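Local coordinates for protein amidohydrolase (Chromobacterium violaceum, PDB 2YB1) that hydrolyses nucleoside 3',5'-bisphosphates to nucleoside 5'-phosphates and orthophosphate, using three manganese ions held in a PHP-family active site, at residues 8-16 / 125-136; 31-42 / 57-66. All coordinates share one frame; numbering follows the deposited sequence.

Contact 1 of 2, residues 8-16 / 125-136; sequences FHSRTSDGA and WCDNPEMISRTH. With MN (manganese (II) ion), chain B; MN (manganese (II) ion), chain C; AMP (adenosine monophosphate), chain E.
Asp14 and Thr135 meet where the metal-binding loop of this PHP-family phosphatase touches the N-terminus of helix 134-143, and AMP lies against both. Asp14 OD2 binds one manganese at 2.2 Å, an ion also bound by His39, His250 and both ribose hydroxyls of AMP. Thr135 OG1 stands 2.7 Å from Asp14 OD2 and 3.0 Å from AMP O4', so its single proton has rival acceptors. Ser133, the N-cap, holds this helix start by accepting from Thr135 N through OG and, with a weak bond from Ser133 N to His136 ND1, forms a capping box. On the first turn Arg134 takes the 5'-phosphate with its backbone N and with NE, which donates to AMP O1P at 2.8 Å. Behind this shell, the edge of the His136 ring makes a weak bond to Ser13 O, while Cys126 CB covers one ring face. Met131 CG packs on Thr12 O, and waters join Arg11 O to the backbone N of Asp127 and Asn128. On the side away from the metals, Arg11, bent at chi3 (78°), grips the Asp127 carboxylate side-on: NE donates to OD2 at 2.7 Å and NH2 to OD1 at 2.9 Å, both from above the carboxylate plane.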
loop_
_atom_site.group_PDB
_atom_site.type_symbol
_atom_site.label_atom_id
_atom_site.label_comp_id
_atom_site.label_asym_id
_atom_site.label_seq_id
_atom_site.Cartn_x
_atom_site.Cartn_y
_atom_site.Cartn_z
ATOM N N PHE A 8 4.754 -3.494 1.168
ATOM C CA PHE A 8 4.138 -4.831 1.126
ATOM C C PHE A 8 3.056 -4.952 2.194
ATOM O O PHE A 8 2.939 -4.076 3.061
ATOM C CB PHE A 8 5.192 -5.968 1.251
ATOM C CG PHE A 8 6.136 -5.839 2.435
ATOM C CD1 PHE A 8 5.814 -6.406 3.671
ATOM C CD2 PHE A 8 7.379 -5.213 2.295
ATOM C CE1 PHE A 8 6.685 -6.291 4.766
ATOM C CE2 PHE A 8 8.258 -5.099 3.382
ATOM C CZ PHE A 8 7.910 -5.648 4.622
ATOM N N HIS A 9 2.319 -6.063 2.166
ATOM C CA HIS A 9 1.111 -6.223 2.975
ATOM C C HIS A 9 1.115 -7.497 3.799
ATOM O O HIS A 9 1.868 -8.429 3.517
ATOM C CB HIS A 9 -0.130 -6.216 2.080
ATOM C CG HIS A 9 -0.332 -4.911 1.382
ATOM N ND1 HIS A 9 -1.143 -3.920 1.885
ATOM C CD2 HIS A 9 0.226 -4.408 0.256
ATOM C CE1 HIS A 9 -1.095 -2.866 1.090
ATOM N NE2 HIS A 9 -0.272 -3.137 0.093
ATOM N N SER A 10 0.246 -7.528 4.807
ATOM C CA SER A 10 0.115 -8.681 5.682
ATOM C C SER A 10 -1.367 -8.921 5.896
ATOM O O SER A 10 -2.196 -8.161 5.377
ATOM C CB SER A 10 0.784 -8.401 7.031
ATOM O OG SER A 10 -0.000 -7.509 7.812
ATOM N N ARG A 11 -1.704 -9.955 6.670
ATOM C CA ARG A 11 -3.105 -10.252 6.977
ATOM C C ARG A 11 -3.782 -9.144 7.782
ATOM O O ARG A 11 -5.007 -9.138 7.932
ATOM C CB ARG A 11 -3.238 -11.612 7.681
ATOM C CG ARG A 11 -2.823 -12.786 6.808
ATOM C CD ARG A 11 -3.081 -14.130 7.508
ATOM N NE ARG A 11 -4.495 -14.477 7.434
ATOM C CZ ARG A 11 -5.067 -15.042 6.370
ATOM N NH1 ARG A 11 -4.329 -15.337 5.294
ATOM N NH2 ARG A 11 -6.371 -15.317 6.376
ATOM N N THR A 12 -2.993 -8.194 8.290
ATOM C CA THR A 12 -3.582 -7.015 8.924
ATOM C C THR A 12 -4.504 -6.286 7.938
ATOM O O THR A 12 -5.564 -5.787 8.331
ATOM C CB THR A 12 -2.527 -6.019 9.468
ATOM O OG1 THR A 12 -1.738 -6.658 10.476
ATOM C CG2 THR A 12 -3.220 -4.783 10.088
ATOM N N SER A 13 -4.121 -6.207 6.661
ATOM C CA SER A 13 -5.121 -5.734 5.716
ATOM C C SER A 13 -5.465 -6.737 4.616
ATOM O O SER A 13 -6.283 -7.633 4.844
ATOM C CB SER A 13 -4.673 -4.404 5.091
ATOM O OG SER A 13 -3.432 -4.518 4.391
ATOM N N ASP A 14 -4.806 -6.634 3.464
ATOM C CA ASP A 14 -5.072 -7.551 2.347
ATOM C C ASP A 14 -3.990 -8.560 1.937
ATOM O O ASP A 14 -4.112 -9.204 0.894
ATOM C CB ASP A 14 -5.742 -6.857 1.153
ATOM C CG ASP A 14 -4.807 -5.945 0.420
ATOM O OD1 ASP A 14 -3.702 -5.701 0.936
ATOM O OD2 ASP A 14 -5.187 -5.482 -0.669
ATOM N N GLY A 15 -2.899 -8.634 2.694
ATOM C CA GLY A 15 -1.871 -9.624 2.409
ATOM C C GLY A 15 -2.295 -11.007 2.893
ATOM O O GLY A 15 -3.116 -11.125 3.810
ATOM N N ALA A 16 -1.732 -12.050 2.290
ATOM C CA ALA A 16 -2.030 -13.427 2.689
ATOM C C ALA A 16 -1.195 -13.933 3.873
ATOM O O ALA A 16 -1.557 -14.921 4.514
ATOM C CB ALA A 16 -1.886 -14.365 1.498
ATOM N N TRP A 125 -11.606 -15.032 3.691
ATOM C CA TRP A 125 -10.220 -14.692 3.368
ATOM C C TRP A 125 -9.666 -13.534 4.205
ATOM O O TRP A 125 -8.516 -13.128 4.037
ATOM C CB TRP A 125 -10.107 -14.363 1.870
ATOM C CG TRP A 125 -10.337 -15.565 1.027
ATOM C CD1 TRP A 125 -11.533 -16.022 0.537
ATOM C CD2 TRP A 125 -9.343 -16.497 0.596
ATOM N NE1 TRP A 125 -11.337 -17.180 -0.179
ATOM C CE2 TRP A 125 -10.002 -17.493 -0.160
ATOM C CE3 TRP A 125 -7.960 -16.586 0.775
ATOM C CZ2 TRP A 125 -9.321 -18.563 -0.736
ATOM C CZ3 TRP A 125 -7.283 -17.658 0.204
ATOM C CH2 TRP A 125 -7.964 -18.629 -0.543
ATOM N N CYS A 126 -10.484 -13.006 5.104
ATOM C CA CYS A 126 -10.176 -11.750 5.768
ATOM C C CYS A 126 -10.203 -11.934 7.283
ATOM O O CYS A 126 -11.253 -12.216 7.866
ATOM C CB CYS A 126 -11.180 -10.691 5.306
ATOM S SG CYS A 126 -11.109 -9.100 6.106
ATOM N N ASP A 127 -9.043 -11.787 7.922
ATOM C CA ASP A 127 -8.937 -12.031 9.363
ATOM C C ASP A 127 -9.625 -10.930 10.163
ATOM O O ASP A 127 -10.250 -11.187 11.199
ATOM C CB ASP A 127 -7.477 -12.121 9.792
ATOM C CG ASP A 127 -6.824 -13.440 9.412
ATOM O OD1 ASP A 127 -7.501 -14.337 8.861
ATOM O OD2 ASP A 127 -5.615 -13.571 9.682
ATOM N N ASN A 128 -9.493 -9.698 9.675
ATOM C CA ASN A 128 -10.063 -8.541 10.346
ATOM C C ASN A 128 -11.175 -7.926 9.503
ATOM O O ASN A 128 -10.894 -7.225 8.528
ATOM C CB ASN A 128 -8.942 -7.525 10.591
ATOM C CG ASN A 128 -7.711 -8.168 11.236
ATOM O OD1 ASN A 128 -7.718 -8.473 12.430
ATOM N ND2 ASN A 128 -6.660 -8.401 10.439
ATOM N N PRO A 129 -12.442 -8.163 9.897
ATOM C CA PRO A 129 -13.643 -7.737 9.163
ATOM C C PRO A 129 -13.640 -6.263 8.753
ATOM O O PRO A 129 -14.097 -5.932 7.646
ATOM C CB PRO A 129 -14.770 -8.025 10.159
ATOM C CG PRO A 129 -14.265 -9.211 10.929
ATOM C CD PRO A 129 -12.783 -8.989 11.072
ATOM N N GLU A 130 -13.110 -5.395 9.613
ATOM C CA GLU A 130 -13.087 -3.960 9.336
ATOM C C GLU A 130 -12.166 -3.596 8.165
ATOM O O GLU A 130 -12.290 -2.516 7.584
ATOM C CB GLU A 130 -12.650 -3.192 10.582
ATOM C CG GLU A 130 -13.479 -3.505 11.823
ATOM C CD GLU A 130 -14.734 -2.649 11.939
ATOM O OE1 GLU A 130 -15.056 -1.914 10.973
ATOM O OE2 GLU A 130 -15.395 -2.706 13.005
ATOM N N MET A 131 -11.237 -4.489 7.839
ATOM C CA MET A 131 -10.281 -4.266 6.742
ATOM C C MET A 131 -10.718 -4.901 5.422
ATOM O O MET A 131 -9.954 -4.923 4.454
ATOM C CB MET A 131 -8.880 -4.747 7.117
ATOM C CG MET A 131 -8.220 -3.928 8.221
ATOM S SD MET A 131 -8.354 -2.154 7.950
ATOM C CE MET A 131 -8.027 -1.912 6.208
ATOM N N ILE A 132 -11.934 -5.434 5.403
ATOM C CA ILE A 132 -12.454 -6.157 4.241
ATOM C C ILE A 132 -12.255 -5.353 2.937
ATOM O O ILE A 132 -12.585 -4.168 2.862
ATOM C CB ILE A 132 -13.954 -6.548 4.449
ATOM C CG1 ILE A 132 -14.489 -7.367 3.269
ATOM C CG2 ILE A 132 -14.827 -5.307 4.700
ATOM C CD1 ILE A 132 -13.948 -8.797 3.175
ATOM N N SER A 133 -11.741 -6.020 1.909
ATOM C CA SER A 133 -11.190 -5.338 0.731
ATOM C C SER A 133 -11.626 -6.021 -0.563
ATOM O O SER A 133 -11.945 -7.201 -0.547
ATOM C CB SER A 133 -9.663 -5.376 0.851
ATOM O OG SER A 133 -9.005 -5.238 -0.383
ATOM N N ARG A 134 -11.626 -5.284 -1.677
ATOM C CA ARG A 134 -11.835 -5.883 -2.998
ATOM C C ARG A 134 -10.882 -7.054 -3.219
ATOM O O ARG A 134 -11.193 -7.969 -3.976
ATOM C CB ARG A 134 -11.631 -4.859 -4.124
ATOM C CG ARG A 134 -12.733 -3.795 -4.206
ATOM C CD ARG A 134 -12.589 -2.911 -5.444
ATOM N NE ARG A 134 -11.505 -1.939 -5.300
ATOM C CZ ARG A 134 -10.863 -1.373 -6.316
ATOM N NH1 ARG A 134 -11.191 -1.686 -7.566
ATOM N NH2 ARG A 134 -9.890 -0.491 -6.085
ATOM N N THR A 135 -9.710 -7.009 -2.579
ATOM C CA THR A 135 -8.720 -8.086 -2.716
ATOM C C THR A 135 -9.284 -9.404 -2.214
ATOM O O THR A 135 -9.114 -10.442 -2.847
ATOM C CB THR A 135 -7.422 -7.768 -1.948
ATOM O OG1 THR A 135 -6.859 -6.548 -2.445
ATOM C CG2 THR A 135 -6.397 -8.904 -2.106
ATOM N N HIS A 136 -9.962 -9.355 -1.065
ATOM C CA HIS A 136 -10.579 -10.549 -0.504
ATOM C C HIS A 136 -11.706 -11.081 -1.395
ATOM O O HIS A 136 -11.852 -12.301 -1.552
ATOM C CB HIS A 136 -11.096 -10.275 0.905
ATOM C CG HIS A 136 -10.049 -9.756 1.839
ATOM N ND1 HIS A 136 -10.132 -8.515 2.436
ATOM C CD2 HIS A 136 -8.887 -10.301 2.267
ATOM C CE1 HIS A 136 -9.076 -8.329 3.209
ATOM N NE2 HIS A 136 -8.308 -9.401 3.129
HETATM MN MN MN B . -3.698 -4.168 -1.540
HETATM MN MN MN C . -0.063 -1.777 -1.568
HETATM P P AMP E . -10.247 -1.635 -1.684
HETATM O O1P AMP E . -10.835 -0.836 -2.828
HETATM O O2P AMP E . -9.316 -0.726 -0.912
HETATM O O3P AMP E . -11.349 -2.334 -0.927
HETATM O "O5'" AMP E . -9.388 -2.715 -2.480
HETATM C "C5'" AMP E . -8.281 -2.317 -3.271
HETATM C "C4'" AMP E . -7.254 -3.413 -3.382
HETATM O "O4'" AMP E . -7.668 -4.358 -4.395
HETATM C "C3'" AMP E . -5.868 -2.971 -3.831
HETATM O "O3'" AMP E . -5.082 -2.472 -2.759
HETATM C "C2'" AMP E . -5.289 -4.229 -4.474
HETATM O "O2'" AMP E . -4.740 -5.089 -3.483
HETATM C "C1'" AMP E . -6.537 -4.894 -5.056
HETATM N N9 AMP E . -6.672 -4.632 -6.500
HETATM C C8 AMP E . -7.252 -3.553 -7.068
HETATM N N7 AMP E . -7.182 -3.639 -8.428
HETATM C C5 AMP E . -6.536 -4.782 -8.736
HETATM C C6 AMP E . -6.126 -5.486 -9.973
HETATM N N6 AMP E . -6.391 -4.963 -11.193
HETATM N N1 AMP E . -5.477 -6.669 -9.839
HETATM C C2 AMP E . -5.198 -7.206 -8.634
HETATM N N3 AMP E . -5.539 -6.621 -7.469
HETATM C C4 AMP E . -6.201 -5.433 -7.461
HETATM O O HOH W 1 -7.976 -8.446 7.410
HETATM O O HOH W 2 -6.584 -11.382 6.486
HETATM O O HOH W 3 -5.991 -10.948 3.882
#

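Contact 2 of 2, residues 31-42 / 57-66; sequences PALLALTDHDCT and IPFLNGVEVS. With MN (manganese (II) ion), chain B; MN (manganese (II) ion), chain C; MN (manganese (II) ion), chain D.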
loop_
_atom_site.group_PDB
_atom_site.type_symbol
_atom_site.label_atom_id
_atom_site.label_comp_id
_atom_site.label_asym_id
_atom_site.label_seq_id
_atom_site.Cartn_x
_atom_site.Cartn_y
_atom_site.Cartn_z
ATOM N N PRO A 31 17.516 -8.882 3.042
ATOM C CA PRO A 31 17.229 -7.462 2.798
ATOM C C PRO A 31 17.987 -6.552 3.764
ATOM O O PRO A 31 18.248 -6.965 4.897
ATOM C CB PRO A 31 15.718 -7.362 3.039
ATOM C CG PRO A 31 15.448 -8.454 4.071
ATOM C CD PRO A 31 16.405 -9.580 3.724
ATOM N N ALA A 32 18.385 -5.360 3.313
ATOM C CA ALA A 32 19.020 -4.386 4.208
ATOM C C ALA A 32 18.013 -3.472 4.910
ATOM O O ALA A 32 18.340 -2.822 5.898
ATOM C CB ALA A 32 20.049 -3.537 3.439
ATOM N N LEU A 33 16.809 -3.368 4.358
ATOM C CA LEU A 33 15.760 -2.552 4.967
ATOM C C LEU A 33 14.382 -3.007 4.501
ATOM O O LEU A 33 14.195 -3.261 3.306
ATOM C CB LEU A 33 15.983 -1.082 4.589
ATOM C CG LEU A 33 15.021 -0.032 5.133
ATOM C CD1 LEU A 33 15.155 0.079 6.648
ATOM C CD2 LEU A 33 15.293 1.328 4.468
ATOM N N LEU A 34 13.408 -3.028 5.415
ATOM C CA LEU A 34 12.017 -3.367 5.085
ATOM C C LEU A 34 11.036 -2.361 5.702
ATOM O O LEU A 34 11.325 -1.769 6.755
ATOM C CB LEU A 34 11.668 -4.769 5.592
ATOM C CG LEU A 34 12.453 -5.970 5.047
ATOM C CD1 LEU A 34 12.072 -7.263 5.800
ATOM C CD2 LEU A 34 12.242 -6.147 3.545
ATOM N N ALA A 35 9.893 -2.157 5.044
ATOM C CA ALA A 35 8.774 -1.424 5.653
ATOM C C ALA A 35 7.430 -2.080 5.323
ATOM O O ALA A 35 7.084 -2.240 4.150
ATOM C CB ALA A 35 8.783 0.073 5.239
ATOM N N LEU A 36 6.685 -2.475 6.362
ATOM C CA LEU A 36 5.347 -3.040 6.177
ATOM C C LEU A 36 4.359 -1.888 5.990
ATOM O O LEU A 36 4.345 -0.945 6.788
ATOM C CB LEU A 36 4.947 -3.913 7.382
ATOM C CG LEU A 36 3.513 -4.473 7.411
ATOM C CD1 LEU A 36 3.236 -5.350 6.196
ATOM C CD2 LEU A 36 3.240 -5.242 8.711
ATOM N N THR A 37 3.618 -1.890 4.885
ATOM C CA THR A 37 2.653 -0.815 4.687
ATOM C C THR A 37 1.285 -1.390 4.400
ATOM O O THR A 37 0.853 -1.450 3.241
ATOM C CB THR A 37 3.115 0.013 3.459
ATOM O OG1 THR A 37 3.233 -0.853 2.323
ATOM C CG2 THR A 37 4.493 0.590 3.702
ATOM N N ASP A 38 0.528 -1.637 5.460
ATOM C CA ASP A 38 -0.816 -2.173 5.307
ATOM C C ASP A 38 -1.774 -1.042 5.001
ATOM O O ASP A 38 -1.513 0.112 5.368
ATOM C CB ASP A 38 -1.242 -2.943 6.558
ATOM C CG ASP A 38 -0.741 -4.376 6.546
ATOM O OD1 ASP A 38 -1.046 -5.100 5.575
ATOM O OD2 ASP A 38 -0.034 -4.770 7.492
ATOM N N HIS A 39 -2.871 -1.371 4.319
ATOM C CA HIS A 39 -3.887 -0.378 3.968
ATOM C C HIS A 39 -4.566 0.191 5.200
ATOM O O HIS A 39 -5.105 -0.558 6.015
ATOM C CB HIS A 39 -4.975 -1.019 3.114
ATOM C CG HIS A 39 -4.511 -1.465 1.764
ATOM N ND1 HIS A 39 -4.243 -0.578 0.743
ATOM C CD2 HIS A 39 -4.311 -2.704 1.250
ATOM C CE1 HIS A 39 -3.888 -1.251 -0.340
ATOM N NE2 HIS A 39 -3.923 -2.541 -0.061
ATOM N N ASP A 40 -4.523 1.513 5.333
ATOM C CA ASP A 40 -5.375 2.260 6.264
ATOM C C ASP A 40 -5.326 1.734 7.692
ATOM O O ASP A 40 -6.289 1.888 8.465
ATOM C CB ASP A 40 -6.811 2.275 5.728
ATOM C CG ASP A 40 -6.888 2.878 4.332
ATOM O OD1 ASP A 40 -6.115 3.814 4.078
ATOM O OD2 ASP A 40 -7.685 2.409 3.491
ATOM N N CYS A 41 -4.209 1.098 8.029
ATOM C CA CYS A 41 -4.080 0.402 9.305
ATOM C C CYS A 41 -2.609 0.244 9.694
ATOM O O CYS A 41 -1.773 0.010 8.828
ATOM C CB CYS A 41 -4.726 -0.982 9.169
ATOM S SG CYS A 41 -4.869 -1.855 10.737
ATOM N N THR A 42 -2.285 0.416 10.974
ATOM C CA THR A 42 -0.944 0.106 11.523
ATOM C C THR A 42 -0.828 -1.164 12.397
ATOM O O THR A 42 0.178 -1.376 13.077
ATOM C CB THR A 42 -0.288 1.349 12.171
ATOM O OG1 THR A 42 -1.173 1.911 13.144
ATOM C CG2 THR A 42 -0.028 2.408 11.092
ATOM N N ILE A 57 17.310 -7.340 10.753
ATOM C CA ILE A 57 16.934 -6.497 9.608
ATOM C C ILE A 57 16.381 -5.139 10.038
ATOM O O ILE A 57 15.350 -5.074 10.718
ATOM C CB ILE A 57 15.829 -7.177 8.764
ATOM C CG1 ILE A 57 16.256 -8.586 8.323
ATOM C CG2 ILE A 57 15.444 -6.299 7.569
ATOM C CD1 ILE A 57 15.105 -9.449 7.775
ATOM N N PRO A 58 17.047 -4.044 9.627
ATOM C CA PRO A 58 16.503 -2.703 9.884
ATOM C C PRO A 58 15.088 -2.558 9.325
ATOM O O PRO A 58 14.771 -3.116 8.260
ATOM C CB PRO A 58 17.470 -1.779 9.128
ATOM C CG PRO A 58 18.770 -2.531 9.144
ATOM C CD PRO A 58 18.367 -3.987 8.966
ATOM N N PHE A 59 14.257 -1.794 10.033
ATOM C CA PHE A 59 12.830 -1.752 9.759
ATOM C C PHE A 59 12.304 -0.331 9.898
ATOM O O PHE A 59 12.743 0.422 10.771
ATOM C CB PHE A 59 12.081 -2.699 10.725
ATOM C CG PHE A 59 10.595 -2.761 10.493
ATOM C CD1 PHE A 59 10.073 -3.565 9.495
ATOM C CD2 PHE A 59 9.718 -2.004 11.269
ATOM C CE1 PHE A 59 8.698 -3.620 9.266
ATOM C CE2 PHE A 59 8.342 -2.060 11.053
ATOM C CZ PHE A 59 7.832 -2.863 10.052
ATOM N N LEU A 60 11.370 0.026 9.016
ATOM C CA LEU A 60 10.627 1.277 9.111
ATOM C C LEU A 60 9.137 1.003 9.283
ATOM O O LEU A 60 8.570 0.209 8.544
ATOM C CB LEU A 60 10.820 2.083 7.825
ATOM C CG LEU A 60 12.157 2.795 7.668
ATOM C CD1 LEU A 60 12.414 3.044 6.203
ATOM C CD2 LEU A 60 12.107 4.124 8.461
ATOM N N ASN A 61 8.507 1.656 10.256
ATOM C CA ASN A 61 7.049 1.691 10.344
ATOM C C ASN A 61 6.427 2.296 9.085
ATOM O O ASN A 61 6.847 3.364 8.638
ATOM C CB ASN A 61 6.607 2.535 11.546
ATOM C CG ASN A 61 6.960 1.892 12.879
ATOM O OD1 ASN A 61 7.320 2.584 13.838
ATOM N ND2 ASN A 61 6.850 0.574 12.949
ATOM N N GLY A 62 5.386 1.661 8.553
ATOM C CA GLY A 62 4.795 2.141 7.312
ATOM C C GLY A 62 3.290 1.977 7.297
ATOM O O GLY A 62 2.712 1.352 8.187
ATOM N N VAL A 63 2.646 2.592 6.308
ATOM C CA VAL A 63 1.214 2.444 6.112
ATOM C C VAL A 63 0.889 2.829 4.663
ATOM O O VAL A 63 1.650 3.556 4.029
ATOM C CB VAL A 63 0.439 3.368 7.072
ATOM C CG1 VAL A 63 0.661 4.822 6.689
ATOM C CG2 VAL A 63 -1.069 3.024 7.088
ATOM N N GLU A 64 -0.226 2.335 4.140
ATOM C CA GLU A 64 -0.703 2.778 2.833
ATOM C C GLU A 64 -2.110 3.374 2.954
ATOM O O GLU A 64 -3.080 2.660 3.242
ATOM C CB GLU A 64 -0.696 1.629 1.814
ATOM C CG GLU A 64 -1.113 2.113 0.431
ATOM C CD GLU A 64 -0.975 1.068 -0.637
ATOM O OE1 GLU A 64 -0.973 -0.130 -0.310
ATOM O OE2 GLU A 64 -0.843 1.463 -1.813
ATOM N N VAL A 65 -2.222 4.677 2.707
ATOM C CA VAL A 65 -3.471 5.409 2.954
ATOM C C VAL A 65 -4.301 5.615 1.696
ATOM O O VAL A 65 -3.794 6.115 0.693
ATOM C CB VAL A 65 -3.189 6.805 3.546
ATOM C CG1 VAL A 65 -4.529 7.501 3.943
ATOM C CG2 VAL A 65 -2.219 6.694 4.730
ATOM N N SER A 66 -5.573 5.222 1.767
ATOM C CA SER A 66 -6.521 5.365 0.660
ATOM C C SER A 66 -6.996 6.808 0.562
ATOM O O SER A 66 -7.426 7.397 1.558
ATOM C CB SER A 66 -7.741 4.461 0.877
ATOM O OG SER A 66 -7.367 3.104 1.104
HETATM MN MN MN B . -3.698 -4.168 -1.540
HETATM MN MN MN C . -0.063 -1.777 -1.568
HETATM MN MN MN D . -1.862 0.710 -3.507
HETATM O O HOH W 4 0.814 -0.681 8.260
HETATM O O HOH W 5 -4.628 2.027 1.073
#
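Strands 33-36 and 59-69 are parallel neighbours in the beta-alpha-beta unit whose crossover is helix 45-54, and the loop after strand 33-36 and the body of strand 59-69 supply metal ligands to the trinuclear manganese site of the PHP fold. The segments 33-36 and 59-66 run 19° from parallel with their axes 4.8 Å apart. Leu34 pairs with both neighbours of Phe59: its N donates to Pro58 O, and its O accepts from Leu60 N. On the face carrying Leu34 and Phe59, Ile57 CG2 packs on Leu34 CG, and the Phe59 ring reaches Leu36 CB through CZ; helix 19-27 covers this side.

Past Gly62 the pairing resumes around the single bridge of His39 with Glu64. Glu64 N donates to Asp38 O, and Asp40 N returns a bond to Glu64 O, both at 2.8 Å. Asp40, in a type II turn from Asp38 to Cys41, then clasps Ser66 with the syn lone pairs of its carboxylate, OD1 taking Ser66 N and OD2 taking Ser66 OG at 2.5 Å.

The His39 ring and the Glu64 carboxylate lie side by side with planes 10° apart, and His39 CE1 comes within 3.1 Å of Glu64 OE1. Glu64 is extended, CG anti to its backbone N (chi1 -177°), which carries its carboxylate out to two manganese ions: OE1 binds one at 2.3 Å and OE2 another at 2.1 Å. His39 NE2 binds the third. A water accepts from His39 ND1 and donates to Glu64 O and Ser66 OG, so that this water and the metal at NE2 together fix the ring's rotation. With ND1 as donor, NE2 offers its lone pair to manganese, and Glu64 ties two ions together, one oxygen on each.

The centres of contacts 1 and 2 lie about 15 Å apart, and contact 2 is nested along the chain within the loop that contact 1 closes: 8-16 comes first, then 31-42, 57-66 and finally 125-136. The loop 8-16 follows strand 4-5, which pairs in parallel with strand 33-36, and this brings the loop beside segment 31-42. Asp38 joins them directly through probable hydrogen bonds, OD1 to Ser13 OG and OD2 to Ser10 OG. Each contact supplies ligands to the same two manganese ions: Asp14 with His39, and His9 with Glu64. The principle illustrated is a metal centre assembled from sequence-distant segments; contact 1 adds Ser133, Arg134 and Thr135 to the nucleotide pocket, which His39 also lines.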